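Local coordinates for adhesion and penetration protein autotransporter (Haemophilus influenzae, PDB 3SYJ), which promotes adherence to and invasion of host cells, mediates bacterial aggregation by self-association, and is probably a serine protease, at residues K97-N102 / P332-G337; V80-E85 / K123-A128; T495-M500 / D621-T626. One frame throughout, in Å; residues are numbered along the deposited sequence.

Contact 1 of 3, residues K97-N102 / P332-G337; sequences KIVKRN and PRLNNG
Val99 and Asn335 bring the backbones of K97-N102 and P332-G337 to 5.4 Å between their CA atoms, and they account for most of the 218 Å² buried here. Val99 points both branches at the short, weakly bonded helix of about residues 332-335. Its CG1 packs on Leu334, the residue before Asn335, at 3.9 Å from Leu334 CB and slightly farther from CD1, the two side chains crossing at about a right angle. CG2 faces Asn335 instead, 4.0 Å from its CB, while the carbonyl of Val99 lies closer still, with O 3.4 Å from Asn335 CB. The asparagine holds its CG anti to the backbone N (chi1 180°), which carries the amide past Val99 to Lys100. There the amide crosses the lysine obliquely, OD1 nearest Lys100 CB at 3.4 Å and ND2 nearest Lys100 CD at 3.9 Å. None of these pairs is a direct hydrogen bond. The polar ends are satisfied elsewhere: Asn335 OD1 accepts from Arg120 NH1, and Lys100 NZ, led away by a bend at chi2 (64°), forms a salt bridge with Asp317. Arg120 also bonds the backbone of Val99 and Lys100 from the adjacent strand 120-121. The contact thus sets the corner of strand 96-100, in the protease-family region, against helix 332-335, which precedes strand 340-343 of the beta-helix.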
loop_
_atom_site.group_PDB
_atom_site.type_symbol
_atom_site.label_atom_id
_atom_site.label_comp_id
_atom_site.label_asym_id
_atom_site.label_seq_id
_atom_site.Cartn_x
_atom_site.Cartn_y
_atom_site.Cartn_z
ATOM N N LYS A 97 -35.594 -40.617 42.169
ATOM C CA LYS A 97 -36.551 -41.221 43.103
ATOM C C LYS A 97 -36.043 -41.320 44.534
ATOM O O LYS A 97 -34.914 -41.729 44.776
ATOM C CB LYS A 97 -36.940 -42.628 42.643
ATOM C CG LYS A 97 -37.572 -42.700 41.269
ATOM C CD LYS A 97 -37.690 -44.148 40.795
ATOM C CE LYS A 97 -38.181 -44.223 39.354
ATOM N NZ LYS A 97 -38.300 -45.630 38.879
ATOM N N ILE A 98 -36.902 -40.971 45.484
ATOM C CA ILE A 98 -36.622 -41.169 46.897
ATOM C C ILE A 98 -36.705 -42.661 47.239
ATOM O O ILE A 98 -37.718 -43.308 46.968
ATOM C CB ILE A 98 -37.632 -40.381 47.770
ATOM C CG1 ILE A 98 -37.362 -38.872 47.671
ATOM C CG2 ILE A 98 -37.590 -40.852 49.222
ATOM C CD1 ILE A 98 -38.484 -38.001 48.221
ATOM N N VAL A 99 -35.642 -43.202 47.829
ATOM C CA VAL A 99 -35.601 -44.613 48.196
ATOM C C VAL A 99 -35.631 -44.771 49.709
ATOM O O VAL A 99 -35.841 -45.863 50.225
ATOM C CB VAL A 99 -34.342 -45.311 47.635
ATOM C CG1 VAL A 99 -34.299 -45.166 46.121
ATOM C CG2 VAL A 99 -33.078 -44.736 48.260
ATOM N N LYS A 100 -35.416 -43.670 50.415
ATOM C CA LYS A 100 -35.435 -43.671 51.867
ATOM C C LYS A 100 -35.626 -42.233 52.331
ATOM O O LYS A 100 -34.857 -41.351 51.947
ATOM C CB LYS A 100 -34.126 -44.243 52.399
ATOM C CG LYS A 100 -34.038 -44.319 53.904
ATOM C CD LYS A 100 -35.075 -45.273 54.456
ATOM C CE LYS A 100 -34.785 -45.590 55.908
ATOM N NZ LYS A 100 -35.941 -46.229 56.582
ATOM N N ARG A 101 -36.658 -41.998 53.143
ATOM C CA ARG A 101 -37.036 -40.644 53.558
ATOM C C ARG A 101 -36.159 -40.097 54.675
ATOM O O ARG A 101 -35.921 -38.894 54.752
ATOM C CB ARG A 101 -38.501 -40.602 54.002
ATOM C CG ARG A 101 -39.466 -41.167 52.981
ATOM C CD ARG A 101 -40.842 -40.545 53.107
ATOM N NE ARG A 101 -41.429 -40.392 51.784
ATOM C CZ ARG A 101 -41.747 -39.228 51.226
ATOM N NH1 ARG A 101 -41.578 -38.088 51.879
ATOM N NH2 ARG A 101 -42.267 -39.212 50.017
ATOM N N ASN A 102 -35.687 -40.988 55.537
ATOM C CA ASN A 102 -34.924 -40.598 56.713
ATOM C C ASN A 102 -35.636 -39.509 57.508
ATOM O O ASN A 102 -35.091 -38.433 57.740
ATOM C CB ASN A 102 -33.508 -40.162 56.332
ATOM C CG ASN A 102 -32.684 -41.303 55.741
ATOM O OD1 ASN A 102 -32.605 -42.385 56.317
ATOM N ND2 ASN A 102 -32.070 -41.060 54.592
ATOM N N PRO A 332 -37.559 -50.063 49.890
ATOM C CA PRO A 332 -36.736 -50.982 50.688
ATOM C C PRO A 332 -35.797 -51.782 49.789
ATOM O O PRO A 332 -34.687 -52.123 50.196
ATOM C CB PRO A 332 -37.766 -51.926 51.325
ATOM C CG PRO A 332 -39.082 -51.244 51.181
ATOM C CD PRO A 332 -38.993 -50.386 49.961
ATOM N N ARG A 333 -36.256 -52.073 48.575
ATOM C CA ARG A 333 -35.497 -52.853 47.600
ATOM C C ARG A 333 -34.239 -52.131 47.116
ATOM O O ARG A 333 -33.168 -52.725 47.034
ATOM C CB ARG A 333 -36.385 -53.200 46.405
ATOM C CG ARG A 333 -35.643 -53.792 45.215
ATOM C CD ARG A 333 -36.604 -54.090 44.071
ATOM N NE ARG A 333 -37.632 -55.048 44.477
ATOM C CZ ARG A 333 -38.640 -55.451 43.710
ATOM N NH1 ARG A 333 -38.770 -54.982 42.477
ATOM N NH2 ARG A 333 -39.523 -56.326 44.180
ATOM N N LEU A 334 -34.374 -50.851 46.785
ATOM C CA LEU A 334 -33.247 -50.083 46.278
ATOM C C LEU A 334 -32.375 -49.568 47.417
ATOM O O LEU A 334 -31.151 -49.560 47.309
ATOM C CB LEU A 334 -33.728 -48.924 45.403
ATOM C CG LEU A 334 -34.497 -49.316 44.139
ATOM C CD1 LEU A 334 -34.990 -48.085 43.398
ATOM C CD2 LEU A 334 -33.649 -50.164 43.219
ATOM N N ASN A 335 -33.003 -49.149 48.512
ATOM C CA ASN A 335 -32.253 -48.577 49.625
ATOM C C ASN A 335 -31.364 -49.595 50.305
ATOM O O ASN A 335 -30.487 -49.230 51.094
ATOM C CB ASN A 335 -33.173 -47.948 50.672
ATOM C CG ASN A 335 -32.395 -47.353 51.836
ATOM O OD1 ASN A 335 -31.616 -46.410 51.664
ATOM N ND2 ASN A 335 -32.585 -47.915 53.023
ATOM N N ASN A 336 -31.600 -50.872 50.016
ATOM C CA ASN A 336 -30.816 -51.936 50.637
ATOM C C ASN A 336 -29.345 -51.883 50.234
ATOM O O ASN A 336 -28.465 -52.261 51.008
ATOM C CB ASN A 336 -31.403 -53.320 50.327
ATOM C CG ASN A 336 -30.885 -54.393 51.269
ATOM O OD1 ASN A 336 -30.150 -55.295 50.858
ATOM N ND2 ASN A 336 -31.245 -54.285 52.547
ATOM N N GLY A 337 -29.086 -51.399 49.023
ATOM C CA GLY A 337 -27.731 -51.292 48.512
ATOM C C GLY A 337 -26.889 -50.264 49.243
ATOM O O GLY A 337 -27.332 -49.146 49.495
HETATM O O HOH W 1 -30.660 -43.587 53.374
#

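Contact 2 of 3, residues V80-E85 / K123-A128; sequences VDFGAE and KFVTEA
Phe82 and Val125 make the close part of this buried contact. The two methyls of the valine meet the CD2 and CE2 atoms of the phenylalanine: Phe82 CE2 lies 3.9 Å from Val125 CG2, which is oblique to the ring, and Phe82 CD2 lies 4.0 Å from Val125 CG1. With CG1 anti to the valine's backbone N (chi1 173°), that branch reaches CD2, while CG2, beside the backbone N, reaches CE2. The two side chains cross at about a right angle. Packing is looser toward Glu127: the nearest approach is between Phe82 CB and Glu127 CB, at 4.4 Å, and only aliphatic carbon is involved. Beyond Phe82, V80-E85 draws away from the other segment after Gly83, whose positive phi (120°) suits a residue without a side chain, and it becomes partly exposed at Ala84 and Glu85. The Glu127 carboxylate turns back over its own segment, where OE1 has a weak bond from Thr126 N at 3.4 Å; its stronger partner is the hydroxyl of Tyr96, on strand 96-100. Tyr96 also touches Val125. With 155 Å² buried and no polar pair across it, the contact joins two protease-region loops by hydrophobic packing alone, while the OE1 of the buried acid is bonded to the Tyr96 hydroxyl, outside the two segments.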
loop_
_atom_site.group_PDB
_atom_site.type_symbol
_atom_site.label_atom_id
_atom_site.label_comp_id
_atom_site.label_asym_id
_atom_site.label_seq_id
_atom_site.Cartn_x
_atom_site.Cartn_y
_atom_site.Cartn_z
ATOM N N VAL A 80 -37.759 -36.041 42.863
ATOM C CA VAL A 80 -37.440 -34.649 42.579
ATOM C C VAL A 80 -36.773 -34.551 41.221
ATOM O O VAL A 80 -36.282 -35.549 40.694
ATOM C CB VAL A 80 -36.507 -34.036 43.651
ATOM C CG1 VAL A 80 -37.257 -33.852 44.970
ATOM C CG2 VAL A 80 -35.272 -34.898 43.850
ATOM N N ASP A 81 -36.758 -33.356 40.643
ATOM C CA ASP A 81 -35.967 -33.134 39.439
ATOM C C ASP A 81 -35.338 -31.753 39.464
ATOM O O ASP A 81 -35.701 -30.920 40.290
ATOM C CB ASP A 81 -36.785 -33.371 38.157
ATOM C CG ASP A 81 -37.998 -32.472 38.053
ATOM O OD1 ASP A 81 -38.325 -31.773 39.040
ATOM O OD2 ASP A 81 -38.633 -32.472 36.980
ATOM N N PHE A 82 -34.401 -31.514 38.556
ATOM C CA PHE A 82 -33.578 -30.317 38.606
ATOM C C PHE A 82 -33.372 -29.745 37.219
ATOM O O PHE A 82 -33.679 -30.394 36.223
ATOM C CB PHE A 82 -32.216 -30.643 39.219
ATOM C CG PHE A 82 -32.297 -31.254 40.588
ATOM C CD1 PHE A 82 -32.339 -30.453 41.718
ATOM C CD2 PHE A 82 -32.327 -32.632 40.745
ATOM C CE1 PHE A 82 -32.416 -31.015 42.985
ATOM C CE2 PHE A 82 -32.405 -33.201 41.998
ATOM C CZ PHE A 82 -32.446 -32.387 43.125
ATOM N N GLY A 83 -32.845 -28.526 37.155
ATOM C CA GLY A 83 -32.518 -27.912 35.884
ATOM C C GLY A 83 -33.275 -26.626 35.652
ATOM O O GLY A 83 -33.505 -25.847 36.580
ATOM N N ALA A 84 -33.667 -26.405 34.406
ATOM C CA ALA A 84 -34.373 -25.197 34.037
ATOM C C ALA A 84 -35.851 -25.483 33.810
ATOM O O ALA A 84 -36.255 -26.641 33.640
ATOM C CB ALA A 84 -33.750 -24.591 32.799
ATOM N N GLU A 85 -36.656 -24.424 33.829
ATOM C CA GLU A 85 -38.096 -24.538 33.648
ATOM C C GLU A 85 -38.377 -24.826 32.191
ATOM O O GLU A 85 -37.575 -24.484 31.326
ATOM C CB GLU A 85 -38.775 -23.217 34.022
ATOM C CG GLU A 85 -38.541 -22.101 32.998
ATOM C CD GLU A 85 -39.124 -20.759 33.428
ATOM O OE1 GLU A 85 -39.839 -20.717 34.444
ATOM O OE2 GLU A 85 -38.865 -19.744 32.746
ATOM N N LYS A 123 -30.327 -42.260 42.356
ATOM C CA LYS A 123 -29.176 -41.988 41.494
ATOM C C LYS A 123 -28.378 -40.778 41.966
ATOM O O LYS A 123 -28.939 -39.873 42.583
ATOM C CB LYS A 123 -29.635 -41.733 40.063
ATOM C CG LYS A 123 -30.196 -42.948 39.346
ATOM C CD LYS A 123 -29.112 -43.922 38.937
ATOM C CE LYS A 123 -29.711 -45.074 38.139
ATOM N NZ LYS A 123 -28.666 -46.004 37.613
ATOM N N PHE A 124 -27.077 -40.756 41.672
ATOM C CA PHE A 124 -26.270 -39.549 41.878
ATOM C C PHE A 124 -26.823 -38.453 40.976
ATOM O O PHE A 124 -27.086 -38.698 39.801
ATOM C CB PHE A 124 -24.803 -39.768 41.511
ATOM C CG PHE A 124 -24.046 -40.650 42.465
ATOM C CD1 PHE A 124 -24.616 -41.074 43.649
ATOM C CD2 PHE A 124 -22.737 -41.028 42.180
ATOM C CE1 PHE A 124 -23.899 -41.882 44.525
ATOM C CE2 PHE A 124 -22.016 -41.829 43.056
ATOM C CZ PHE A 124 -22.596 -42.258 44.227
ATOM N N VAL A 125 -26.995 -37.246 41.516
ATOM C CA VAL A 125 -27.492 -36.131 40.716
ATOM C C VAL A 125 -26.358 -35.488 39.927
ATOM O O VAL A 125 -25.337 -35.119 40.494
ATOM C CB VAL A 125 -28.192 -35.062 41.589
ATOM C CG1 VAL A 125 -28.545 -33.826 40.744
ATOM C CG2 VAL A 125 -29.428 -35.646 42.274
ATOM N N THR A 126 -26.546 -35.348 38.619
ATOM C CA THR A 126 -25.484 -34.862 37.741
ATOM C C THR A 126 -25.653 -33.395 37.330
ATOM O O THR A 126 -24.688 -32.742 36.940
ATOM C CB THR A 126 -25.432 -35.694 36.450
ATOM O OG1 THR A 126 -26.729 -35.687 35.834
ATOM C CG2 THR A 126 -25.002 -37.147 36.748
ATOM N N GLU A 127 -26.878 -32.880 37.406
ATOM C CA GLU A 127 -27.199 -31.569 36.833
ATOM C C GLU A 127 -26.665 -30.388 37.638
ATOM O O GLU A 127 -26.532 -29.286 37.112
ATOM C CB GLU A 127 -28.716 -31.419 36.640
ATOM C CG GLU A 127 -29.319 -32.248 35.501
ATOM C CD GLU A 127 -29.516 -33.714 35.860
ATOM O OE1 GLU A 127 -29.317 -34.064 37.041
ATOM O OE2 GLU A 127 -29.866 -34.515 34.955
ATOM N N ALA A 128 -26.360 -30.619 38.909
ATOM C CA ALA A 128 -25.927 -29.549 39.803
ATOM C C ALA A 128 -25.048 -30.074 40.935
ATOM O O ALA A 128 -25.208 -31.214 41.386
ATOM C CB ALA A 128 -27.146 -28.825 40.382
#

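Contact 3 of 3, residues T495-M500 / D621-T626; sequences TDEGAM and DWINRT
Glu497 and Arg625 form a salt bridge across a wide gap, their CA atoms 11.0 Å apart though no other CA pair of the two segments is nearer. Arg625 NH1 donates to Glu497 OE1 at 2.9 Å, with a bent N-H...O angle of 142°. The carboxylate and guanidinium planes stand 90° apart, so this is not the flat, two-pronged pairing: NH1 reaches OE1 from well above the carboxylate plane, and the carboxylate carbon sits at the guanidinium edge, Glu497 CD 3.1 Å from Arg625 NH2. Ile623 completes the first shell. Its CG2 lies 3.5 Å above one guanidinium face, toward the rim, and its CD1 comes to 4.1 Å from Glu497 OE2, so one aliphatic side chain flanks both charged groups.

A second layer positions each partner. Arg625 bends at chi2 (-60°) and donates through NE to the carbonyl of Ser571, on strand 567-575 next to its own strand 622-629, which limits where the guanidinium can swing. A type I turn from Asp496 to Ala499 shapes the backbone from which Glu497 extends. That turn is braced by an Asx turn, in which Asp496 OD1 accepts from Gly498 N at 2.9 Å, while Asp496 OD2 takes the backbone N of Arg476. The turn leads into strand 499-502 of the beta-helix, paired with strands 478-481 and 542-543.

A partly exposed acid therefore meets a buried arginine, whose charge it probably helps to offset; the bent, perpendicular geometry suggests that charge attraction, more than a straight hydrogen bond, probably carries the pairing.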
loop_
_atom_site.group_PDB
_atom_site.type_symbol
_atom_site.label_atom_id
_atom_site.label_comp_id
_atom_site.label_asym_id
_atom_site.label_seq_id
_atom_site.Cartn_x
_atom_site.Cartn_y
_atom_site.Cartn_z
ATOM N N THR A 495 -29.655 -27.395 24.994
ATOM C CA THR A 495 -30.549 -26.594 25.826
ATOM C C THR A 495 -30.121 -25.126 25.931
ATOM O O THR A 495 -30.974 -24.236 25.953
ATOM C CB THR A 495 -30.660 -27.181 27.261
ATOM O OG1 THR A 495 -31.498 -28.342 27.244
ATOM C CG2 THR A 495 -31.263 -26.164 28.215
ATOM N N ASP A 496 -28.811 -24.875 25.997
ATOM C CA ASP A 496 -28.307 -23.526 26.290
ATOM C C ASP A 496 -26.867 -23.319 25.820
ATOM O O ASP A 496 -26.332 -24.144 25.081
ATOM C CB ASP A 496 -28.436 -23.229 27.790
ATOM C CG ASP A 496 -27.789 -24.293 28.654
ATOM O OD1 ASP A 496 -26.672 -24.729 28.312
ATOM O OD2 ASP A 496 -28.392 -24.688 29.676
ATOM N N GLU A 497 -26.242 -22.221 26.249
ATOM C CA GLU A 497 -24.889 -21.891 25.797
ATOM C C GLU A 497 -23.799 -22.703 26.492
ATOM O O GLU A 497 -22.630 -22.602 26.141
ATOM C CB GLU A 497 -24.604 -20.391 25.895
ATOM C CG GLU A 497 -25.292 -19.705 27.058
ATOM C CD GLU A 497 -25.006 -18.213 27.118
ATOM O OE1 GLU A 497 -23.875 -17.798 26.782
ATOM O OE2 GLU A 497 -25.920 -17.456 27.517
ATOM N N GLY A 498 -24.186 -23.517 27.466
ATOM C CA GLY A 498 -23.270 -24.468 28.062
ATOM C C GLY A 498 -22.822 -25.542 27.081
ATOM O O GLY A 498 -21.814 -26.218 27.295
ATOM N N ALA A 499 -23.569 -25.715 25.997
ATOM C CA ALA A 499 -23.205 -26.706 24.992
ATOM C C ALA A 499 -21.917 -26.301 24.271
ATOM O O ALA A 499 -21.842 -25.223 23.686
ATOM C CB ALA A 499 -24.332 -26.883 23.999
ATOM N N MET A 500 -20.905 -27.165 24.304
ATOM C CA MET A 500 -19.661 -26.887 23.589
ATOM C C MET A 500 -19.176 -28.070 22.784
ATOM O O MET A 500 -19.030 -29.181 23.302
ATOM C CB MET A 500 -18.559 -26.430 24.541
ATOM C CG MET A 500 -18.863 -25.117 25.222
ATOM S SD MET A 500 -17.631 -24.596 26.427
ATOM C CE MET A 500 -18.561 -23.301 27.246
ATOM N N ASP A 621 -33.965 -6.214 25.046
ATOM C CA ASP A 621 -33.091 -6.871 26.010
ATOM C C ASP A 621 -32.577 -8.190 25.427
ATOM O O ASP A 621 -33.159 -9.257 25.651
ATOM C CB ASP A 621 -33.857 -7.101 27.318
ATOM C CG ASP A 621 -33.039 -7.825 28.360
ATOM O OD1 ASP A 621 -31.806 -7.880 28.219
ATOM O OD2 ASP A 621 -33.631 -8.341 29.329
ATOM N N TRP A 622 -31.493 -8.091 24.657
ATOM C CA TRP A 622 -30.867 -9.239 23.998
ATOM C C TRP A 622 -29.418 -9.407 24.437
ATOM O O TRP A 622 -28.774 -8.446 24.860
ATOM C CB TRP A 622 -30.893 -9.059 22.477
ATOM C CG TRP A 622 -32.167 -9.497 21.839
ATOM C CD1 TRP A 622 -33.437 -9.193 22.246
ATOM C CD2 TRP A 622 -32.302 -10.307 20.663
ATOM N NE1 TRP A 622 -34.349 -9.779 21.403
ATOM C CE2 TRP A 622 -33.681 -10.465 20.424
ATOM C CE3 TRP A 622 -31.391 -10.924 19.796
ATOM C CZ2 TRP A 622 -34.173 -11.207 19.348
ATOM C CZ3 TRP A 622 -31.881 -11.660 18.733
ATOM C CH2 TRP A 622 -33.259 -11.793 18.517
ATOM N N ILE A 623 -28.914 -10.634 24.322
ATOM C CA ILE A 623 -27.508 -10.933 24.570
ATOM C C ILE A 623 -26.693 -10.742 23.293
ATOM O O ILE A 623 -27.071 -11.235 22.225
ATOM C CB ILE A 623 -27.324 -12.387 25.056
ATOM C CG1 ILE A 623 -28.228 -12.657 26.268
ATOM C CG2 ILE A 623 -25.862 -12.655 25.374
ATOM C CD1 ILE A 623 -28.126 -14.057 26.847
ATOM N N ASN A 624 -25.576 -10.026 23.402
ATOM C CA ASN A 624 -24.688 -9.820 22.259
ATOM C C ASN A 624 -23.674 -10.956 22.096
ATOM O O ASN A 624 -23.095 -11.426 23.080
ATOM C CB ASN A 624 -23.973 -8.475 22.378
ATOM C CG ASN A 624 -24.929 -7.298 22.243
ATOM O OD1 ASN A 624 -25.883 -7.338 21.462
ATOM N ND2 ASN A 624 -24.677 -6.247 23.010
ATOM N N ARG A 625 -23.465 -11.390 20.854
ATOM C CA ARG A 625 -22.587 -12.527 20.573
ATOM C C ARG A 625 -21.403 -12.199 19.652
ATOM O O ARG A 625 -21.398 -11.190 18.939
ATOM C CB ARG A 625 -23.384 -13.686 19.967
ATOM C CG ARG A 625 -24.551 -14.175 20.813
ATOM C CD ARG A 625 -24.100 -14.679 22.175
ATOM N NE ARG A 625 -25.018 -15.686 22.704
ATOM C CZ ARG A 625 -24.988 -16.163 23.944
ATOM N NH1 ARG A 625 -24.087 -15.714 24.803
ATOM N NH2 ARG A 625 -25.861 -17.088 24.322
ATOM N N THR A 626 -20.399 -13.065 19.677
ATOM C CA THR A 626 -19.261 -12.938 18.787
ATOM C C THR A 626 -19.082 -14.255 18.064
ATOM O O THR A 626 -19.335 -15.326 18.619
ATOM C CB THR A 626 -17.949 -12.621 19.538
ATOM O OG1 THR A 626 -17.645 -13.683 20.449
ATOM C CG2 THR A 626 -18.056 -11.326 20.300
#

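How the contacts relate
The three contacts follow one another along the molecule: contact 2 has its centre about 18 Å from that of contact 1 and about 21 Å from that of contact 3, while the centres of contacts 1 and 3 are about 39 Å apart. None touches another. Contacts 1 and 2 alternate along the chain, in the order 80-85, 97-102, 123-128, 332-337, and are tied by the antiparallel sheet of strands 79-80, 96-100 and 120-121. Contact 3 comes later, wholly outside that sheet. Contact 2 joins two loops within the protease-family region, contact 1 joins that region to the start of the beta-helix, and contact 3 links separate turns within the beta-helical stem.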